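Long-range contacts in flagella basal body P-ring formation protein FlgA (Salmonella typhimurium, PDB 3TEE), which takes part in assembling the flagellar P-ring in the periplasm, where it may act as a chaperone or modulator of that process: residues A[2-11]-A[33-43]; A[158-166]-A[173-181]. All coordinates share one frame; numbering follows the deposited sequence.

Interaction 1. Residues A[2-11]-A[33-43]; sequences DINAQLTTWF and LPSCEQPAFSM
F41, from the short strand 40-42, inserts between L7 and W10 of the N-terminal helix in a helix-on-sheet packing against an antiparallel sheet, in which strand 40-42 pairs with strand 53-59; the disulfide of C36 with C59 also ties the loop there. The strand and helix axes cross at -48°. The packing is tight around the phenyl ring. L7 CD2 sits over its face, 3.7 Å from the centroid, while I3 CD1 and Q6 CB meet the rim near the ring plane. F41 presents an edge to the five-membered ring of W10, with planes 60° apart, and its CB lies over the six-membered ring, 3.7 Å from that centroid. Because CG of W10 lies opposite its backbone N, the indole runs alongside the strand, where M43 CG meets its edge. I3 CD1 abuts P34 CG at 3.6 Å, and I3 CG2 touches L33 CD1. On the buried side, L7 and F11 continue onto V24 and V68.

The solvent side is looser and polar. D2 and E37 are exposed there, with D2 OD2 no closer than 3.7 Å to E37 O, and a water linking P39 O to Q6 OE1 holds the latter weakly. Q6 supplies the direct hydrogen bond between the segments: its extended chain carries NE2 to 2.8 Å from E37 O, at 165° about the hydrogen, with the acceptor in the amide plane.

Interaction 2. Residues A[158-166]-A[173-181]; sequences VNAEGQAMN and NARVRMTSG
The beta hairpin of strands 157-164 and 173-178, within the C-terminal five-stranded sheet, is held here by a short run of antiparallel backbone bonds that passes into side-chain bonds from N166. Q163 and R177 form the hydrogen-bonded pair: Q163 N to R177 O and R177 N to Q163 O both measure 2.8 Å. A164 and V176 follow as a non-hydrogen-bonded pair, and M165 N then donates to R175 O. The axes of the two strand segments make 122°, well short of antiparallel, and the regular pairing is brief.

Beyond M165, CG of N166 stands between the backbone N and carbonyl carbon (chi1 65°), which turns OD1 to R175 N at 2.8 Å, with the donor in the carbonyl plane. The same amide stacks on the R175 guanidinium, planes 19° apart, with OD1 over one face toward the rim.

V176 CG1 packs 3.6 Å from G162 CA, on the face where V176 also meets V147 and V149. At the far end, bends in the M178 chain bring CE within a tight 3.3 Å of A160 CB. Water joins Q163 OE1 to R177 NH1, while Q163 NE2 is held by G144 O. The N166 amide thus appears to stand in for a backbone peptide, accepting at OD1 from R175 N and donating weakly from ND2 to N173 O, and extends the hairpin's polar pairing past its last main-chain bond.

In the fold
The two contacts lie on opposite sides of the chain's centre, with centres about 60 Å and nearest atoms about 36 Å apart, and they do not touch. Interaction 1 comes first along the chain and closes before interaction 2 opens. They share no sheet: 2-11 with 33-43 sets the N-terminal helix against the sheet built on strands 21-26, 53-59 and 62-79, whereas 158-166 with 173-181 joins neighbouring strands of the sheet spanning 146-197. The separation fits an elongated chain, whose radius of gyration is 26 Å, crystallised in an open form. Each contact is thus internal to its own region, which is consistent with changes of shape arising between these regions.

Interaction 1. Residues A[2-11]-A[33-43]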
# COMPACT_ATOMS: atom_id res chain seq x y z
N ASP A 2 -4.75 -37.31 -4.39
CA ASP A 2 -3.55 -36.97 -3.63
C ASP A 2 -3.04 -35.55 -3.96
O ASP A 2 -3.06 -34.70 -3.07
CB ASP A 2 -2.46 -38.03 -3.89
CG ASP A 2 -1.38 -38.20 -2.84
OD1 ASP A 2 -1.71 -38.22 -1.63
OD2 ASP A 2 -0.21 -38.46 -3.23
N ILE A 3 -2.62 -35.27 -5.22
CA ILE A 3 -2.11 -33.95 -5.62
C ILE A 3 -3.10 -32.82 -5.39
O ILE A 3 -2.71 -31.74 -4.94
CB ILE A 3 -1.51 -33.92 -7.06
CG1 ILE A 3 -0.80 -32.58 -7.37
CG2 ILE A 3 -2.58 -34.24 -8.15
CD1 ILE A 3 0.55 -32.53 -6.89
N ASN A 4 -4.36 -33.07 -5.73
CA ASN A 4 -5.40 -32.06 -5.58
C ASN A 4 -5.59 -31.69 -4.08
O ASN A 4 -5.64 -30.51 -3.75
CB ASN A 4 -6.71 -32.57 -6.22
CG ASN A 4 -6.79 -32.26 -7.70
OD1 ASN A 4 -6.80 -31.09 -8.12
ND2 ASN A 4 -6.90 -33.29 -8.53
N ALA A 5 -5.59 -32.69 -3.20
CA ALA A 5 -5.73 -32.51 -1.74
C ALA A 5 -4.49 -31.74 -1.19
O ALA A 5 -4.64 -30.84 -0.37
CB ALA A 5 -5.84 -33.87 -1.07
N GLN A 6 -3.29 -32.10 -1.66
CA GLN A 6 -2.05 -31.45 -1.24
C GLN A 6 -2.01 -30.00 -1.70
O GLN A 6 -1.73 -29.13 -0.88
CB GLN A 6 -0.84 -32.23 -1.81
CG GLN A 6 -0.64 -33.59 -1.15
CD GLN A 6 0.56 -34.34 -1.73
OE1 GLN A 6 1.17 -33.89 -2.68
NE2 GLN A 6 0.90 -35.49 -1.19
N LEU A 7 -2.31 -29.73 -2.97
CA LEU A 7 -2.36 -28.35 -3.46
C LEU A 7 -3.43 -27.54 -2.73
O LEU A 7 -3.18 -26.38 -2.43
CB LEU A 7 -2.61 -28.27 -4.98
CG LEU A 7 -1.41 -28.69 -5.87
CD1 LEU A 7 -1.87 -28.93 -7.28
CD2 LEU A 7 -0.28 -27.65 -5.82
N THR A 8 -4.63 -28.13 -2.48
CA THR A 8 -5.72 -27.45 -1.75
C THR A 8 -5.26 -27.05 -0.34
O THR A 8 -5.48 -25.90 0.08
CB THR A 8 -7.01 -28.31 -1.75
OG1 THR A 8 -7.43 -28.49 -3.12
CG2 THR A 8 -8.13 -27.68 -0.90
N THR A 9 -4.63 -27.98 0.38
CA THR A 9 -4.07 -27.71 1.71
C THR A 9 -2.93 -26.67 1.61
O THR A 9 -2.87 -25.73 2.41
CB THR A 9 -3.62 -29.04 2.40
OG1 THR A 9 -4.78 -29.83 2.65
CG2 THR A 9 -2.89 -28.80 3.74
N TRP A 10 -2.02 -26.83 0.63
CA TRP A 10 -0.92 -25.88 0.49
C TRP A 10 -1.42 -24.43 0.27
O TRP A 10 -1.05 -23.53 1.04
CB TRP A 10 0.05 -26.31 -0.62
CG TRP A 10 1.33 -25.53 -0.67
CD1 TRP A 10 2.39 -25.64 0.18
CD2 TRP A 10 1.73 -24.65 -1.71
NE1 TRP A 10 3.42 -24.84 -0.25
CE2 TRP A 10 3.04 -24.20 -1.40
CE3 TRP A 10 1.11 -24.18 -2.88
CZ2 TRP A 10 3.75 -23.33 -2.23
CZ3 TRP A 10 1.81 -23.29 -3.69
CH2 TRP A 10 3.10 -22.87 -3.36
N PHE A 11 -2.30 -24.21 -0.71
CA PHE A 11 -2.83 -22.86 -0.94
C PHE A 11 -3.68 -22.36 0.21
O PHE A 11 -3.61 -21.17 0.49
CB PHE A 11 -3.62 -22.76 -2.26
CG PHE A 11 -2.71 -22.61 -3.45
CD1 PHE A 11 -2.17 -21.36 -3.78
CD2 PHE A 11 -2.43 -23.70 -4.27
CE1 PHE A 11 -1.33 -21.22 -4.90
CE2 PHE A 11 -1.58 -23.56 -5.37
CZ PHE A 11 -1.07 -22.32 -5.69
N LEU A 33 2.17 -34.33 -13.91
CA LEU A 33 2.04 -34.26 -12.46
C LEU A 33 3.26 -34.89 -11.79
O LEU A 33 3.83 -35.84 -12.35
CB LEU A 33 0.76 -34.97 -11.95
CG LEU A 33 -0.58 -34.25 -12.16
CD1 LEU A 33 -1.73 -35.17 -11.75
CD2 LEU A 33 -0.65 -32.93 -11.36
N PRO A 34 3.67 -34.42 -10.59
CA PRO A 34 4.82 -35.06 -9.91
C PRO A 34 4.53 -36.54 -9.58
O PRO A 34 3.38 -36.88 -9.30
CB PRO A 34 4.98 -34.23 -8.64
CG PRO A 34 3.68 -33.57 -8.45
CD PRO A 34 3.15 -33.29 -9.80
N SER A 35 5.55 -37.40 -9.65
CA SER A 35 5.41 -38.84 -9.39
C SER A 35 5.55 -39.18 -7.91
O SER A 35 5.07 -40.23 -7.49
CB SER A 35 6.47 -39.63 -10.15
OG SER A 35 6.45 -39.31 -11.53
N CYS A 36 6.31 -38.37 -7.14
CA CYS A 36 6.55 -38.71 -5.75
C CYS A 36 5.33 -38.50 -4.86
O CYS A 36 4.37 -37.82 -5.24
CB CYS A 36 7.78 -37.99 -5.21
SG CYS A 36 7.58 -36.20 -5.09
N GLU A 37 5.38 -39.08 -3.66
CA GLU A 37 4.31 -39.05 -2.66
C GLU A 37 4.12 -37.64 -2.08
O GLU A 37 2.99 -37.21 -1.86
CB GLU A 37 4.71 -40.01 -1.53
CG GLU A 37 3.60 -40.45 -0.59
CD GLU A 37 4.08 -41.47 0.41
OE1 GLU A 37 4.60 -42.53 -0.01
OE2 GLU A 37 3.94 -41.21 1.63
N GLN A 38 5.25 -36.94 -1.78
CA GLN A 38 5.20 -35.64 -1.15
C GLN A 38 6.03 -34.62 -1.97
O GLN A 38 7.14 -34.30 -1.58
CB GLN A 38 5.71 -35.77 0.31
CG GLN A 38 5.41 -34.54 1.19
CD GLN A 38 6.22 -34.50 2.47
OE1 GLN A 38 6.90 -35.46 2.85
NE2 GLN A 38 6.24 -33.35 3.11
N PRO A 39 5.53 -34.13 -3.12
CA PRO A 39 6.33 -33.15 -3.88
C PRO A 39 6.54 -31.86 -3.11
O PRO A 39 5.72 -31.50 -2.27
CB PRO A 39 5.48 -32.89 -5.13
CG PRO A 39 4.12 -33.36 -4.80
CD PRO A 39 4.22 -34.40 -3.76
N ALA A 40 7.66 -31.17 -3.37
CA ALA A 40 7.90 -29.87 -2.76
C ALA A 40 7.26 -28.84 -3.72
O ALA A 40 7.63 -28.78 -4.89
CB ALA A 40 9.39 -29.62 -2.62
N PHE A 41 6.32 -28.03 -3.22
CA PHE A 41 5.67 -26.98 -4.03
C PHE A 41 6.30 -25.63 -3.76
O PHE A 41 6.63 -25.31 -2.61
CB PHE A 41 4.17 -26.83 -3.70
CG PHE A 41 3.36 -28.08 -3.92
CD1 PHE A 41 3.41 -28.76 -5.14
CD2 PHE A 41 2.48 -28.53 -2.94
CE1 PHE A 41 2.65 -29.91 -5.34
CE2 PHE A 41 1.72 -29.69 -3.15
CZ PHE A 41 1.82 -30.37 -4.35
N SER A 42 6.42 -24.84 -4.81
CA SER A 42 6.96 -23.47 -4.68
C SER A 42 6.42 -22.60 -5.79
O SER A 42 5.96 -23.09 -6.83
CB SER A 42 8.48 -23.45 -4.69
OG SER A 42 8.99 -23.97 -5.90
N MET A 43 6.43 -21.30 -5.53
CA MET A 43 6.02 -20.29 -6.50
C MET A 43 7.07 -19.19 -6.64
O MET A 43 8.21 -19.37 -6.21
CB MET A 43 4.69 -19.70 -6.10
CG MET A 43 3.54 -20.63 -6.32
SD MET A 43 2.00 -19.72 -6.22
CE MET A 43 2.27 -18.56 -7.55
O HOH W 1 3.26 -32.39 -1.11

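Interaction 2. Residues A[158-166]-A[173-181]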
# COMPACT_ATOMS: atom_id res chain seq x y z
N VAL A 158 17.19 25.62 14.40
CA VAL A 158 16.48 26.74 13.80
C VAL A 158 14.99 26.40 13.81
O VAL A 158 14.61 25.29 13.44
CB VAL A 158 16.98 27.08 12.36
CG1 VAL A 158 16.25 28.29 11.79
CG2 VAL A 158 18.50 27.31 12.32
N ASN A 159 14.16 27.33 14.27
CA ASN A 159 12.71 27.17 14.28
C ASN A 159 12.16 28.41 13.62
O ASN A 159 12.44 29.52 14.08
CB ASN A 159 12.16 27.01 15.70
CG ASN A 159 12.40 25.64 16.27
OD1 ASN A 159 11.58 24.73 16.13
ND2 ASN A 159 13.53 25.47 16.95
N ALA A 160 11.45 28.24 12.49
CA ALA A 160 10.92 29.39 11.76
C ALA A 160 9.54 29.12 11.18
O ALA A 160 9.19 27.97 10.90
CB ALA A 160 11.89 29.82 10.68
N GLU A 161 8.73 30.17 11.06
CA GLU A 161 7.37 30.07 10.54
C GLU A 161 7.40 30.42 9.07
O GLU A 161 8.19 31.27 8.64
CB GLU A 161 6.39 31.04 11.25
CG GLU A 161 6.71 31.42 12.69
CD GLU A 161 5.77 32.44 13.30
OE1 GLU A 161 5.17 32.14 14.35
OE2 GLU A 161 5.64 33.55 12.73
N GLY A 162 6.54 29.77 8.32
CA GLY A 162 6.40 30.01 6.89
C GLY A 162 5.06 29.53 6.38
O GLY A 162 4.23 29.05 7.16
N GLN A 163 4.84 29.67 5.08
CA GLN A 163 3.59 29.26 4.45
C GLN A 163 3.87 28.11 3.50
O GLN A 163 4.74 28.23 2.63
CB GLN A 163 2.98 30.46 3.71
CG GLN A 163 1.51 30.34 3.38
CD GLN A 163 0.99 31.58 2.70
OE1 GLN A 163 1.75 32.39 2.16
NE2 GLN A 163 -0.33 31.75 2.68
N ALA A 164 3.17 26.97 3.68
CA ALA A 164 3.34 25.82 2.80
C ALA A 164 2.94 26.24 1.39
O ALA A 164 1.91 26.89 1.20
CB ALA A 164 2.47 24.67 3.26
N MET A 165 3.79 25.93 0.43
CA MET A 165 3.50 26.28 -0.96
C MET A 165 2.80 25.14 -1.72
O MET A 165 2.22 25.38 -2.77
CB MET A 165 4.79 26.69 -1.65
CG MET A 165 5.34 27.98 -1.09
SD MET A 165 6.77 28.44 -2.03
CE MET A 165 5.99 29.13 -3.49
N ASN A 166 2.85 23.92 -1.18
CA ASN A 166 2.25 22.76 -1.83
C ASN A 166 1.59 21.83 -0.80
O ASN A 166 1.85 21.94 0.41
CB ASN A 166 3.32 21.99 -2.65
CG ASN A 166 4.42 21.37 -1.81
OD1 ASN A 166 5.21 22.06 -1.16
ND2 ASN A 166 4.50 20.06 -1.78
N ASN A 173 7.84 15.69 0.77
CA ASN A 173 8.52 16.97 0.70
C ASN A 173 7.53 18.13 0.64
O ASN A 173 6.52 18.05 -0.06
CB ASN A 173 9.45 17.03 -0.52
CG ASN A 173 10.30 18.27 -0.57
OD1 ASN A 173 11.28 18.41 0.17
ND2 ASN A 173 9.93 19.22 -1.43
N ALA A 174 7.81 19.22 1.38
CA ALA A 174 7.00 20.43 1.32
C ALA A 174 7.90 21.65 1.21
O ALA A 174 8.91 21.74 1.91
CB ALA A 174 6.10 20.56 2.54
N ARG A 175 7.58 22.53 0.26
CA ARG A 175 8.28 23.78 0.05
C ARG A 175 7.53 24.79 0.90
O ARG A 175 6.30 24.69 1.05
CB ARG A 175 8.33 24.18 -1.43
CG ARG A 175 9.11 23.18 -2.30
CD ARG A 175 9.06 23.49 -3.79
NE ARG A 175 7.78 24.03 -4.26
CZ ARG A 175 6.72 23.31 -4.62
NH1 ARG A 175 6.77 21.98 -4.57
NH2 ARG A 175 5.61 23.90 -5.02
N VAL A 176 8.28 25.67 1.54
CA VAL A 176 7.73 26.62 2.49
C VAL A 176 8.26 28.00 2.16
O VAL A 176 9.48 28.21 2.12
CB VAL A 176 8.10 26.22 3.96
CG1 VAL A 176 7.55 27.21 4.97
CG2 VAL A 176 7.65 24.80 4.29
N ARG A 177 7.35 28.95 1.97
CA ARG A 177 7.77 30.32 1.74
C ARG A 177 7.92 31.01 3.10
O ARG A 177 6.98 31.06 3.89
CB ARG A 177 6.75 31.04 0.84
CG ARG A 177 7.11 32.48 0.52
CD ARG A 177 5.96 33.18 -0.20
NE ARG A 177 6.40 34.53 -0.56
CZ ARG A 177 6.36 35.58 0.26
NH1 ARG A 177 5.80 35.48 1.46
NH2 ARG A 177 6.85 36.74 -0.13
N MET A 178 9.13 31.49 3.39
CA MET A 178 9.42 32.27 4.59
C MET A 178 8.87 33.68 4.37
O MET A 178 8.62 34.07 3.22
CB MET A 178 10.94 32.31 4.88
CG MET A 178 11.58 30.92 4.89
SD MET A 178 10.65 29.72 5.86
CE MET A 178 11.37 29.98 7.38
N THR A 179 8.69 34.45 5.45
CA THR A 179 8.12 35.81 5.40
C THR A 179 8.76 36.76 4.38
O THR A 179 8.04 37.54 3.75
CB THR A 179 7.90 36.38 6.82
OG1 THR A 179 7.06 37.53 6.73
CG2 THR A 179 9.21 36.71 7.54
N SER A 180 10.10 36.65 4.18
CA SER A 180 10.90 37.44 3.23
C SER A 180 10.59 37.07 1.77
O SER A 180 10.79 37.89 0.88
CB SER A 180 12.39 37.19 3.48
OG SER A 180 12.70 35.80 3.38
N GLY A 181 10.21 35.82 1.54
CA GLY A 181 9.94 35.28 0.21
C GLY A 181 10.91 34.17 -0.17
O GLY A 181 10.73 33.53 -1.20
O HOH W 2 9.63 33.43 8.18
O HOH W 3 4.47 33.46 2.80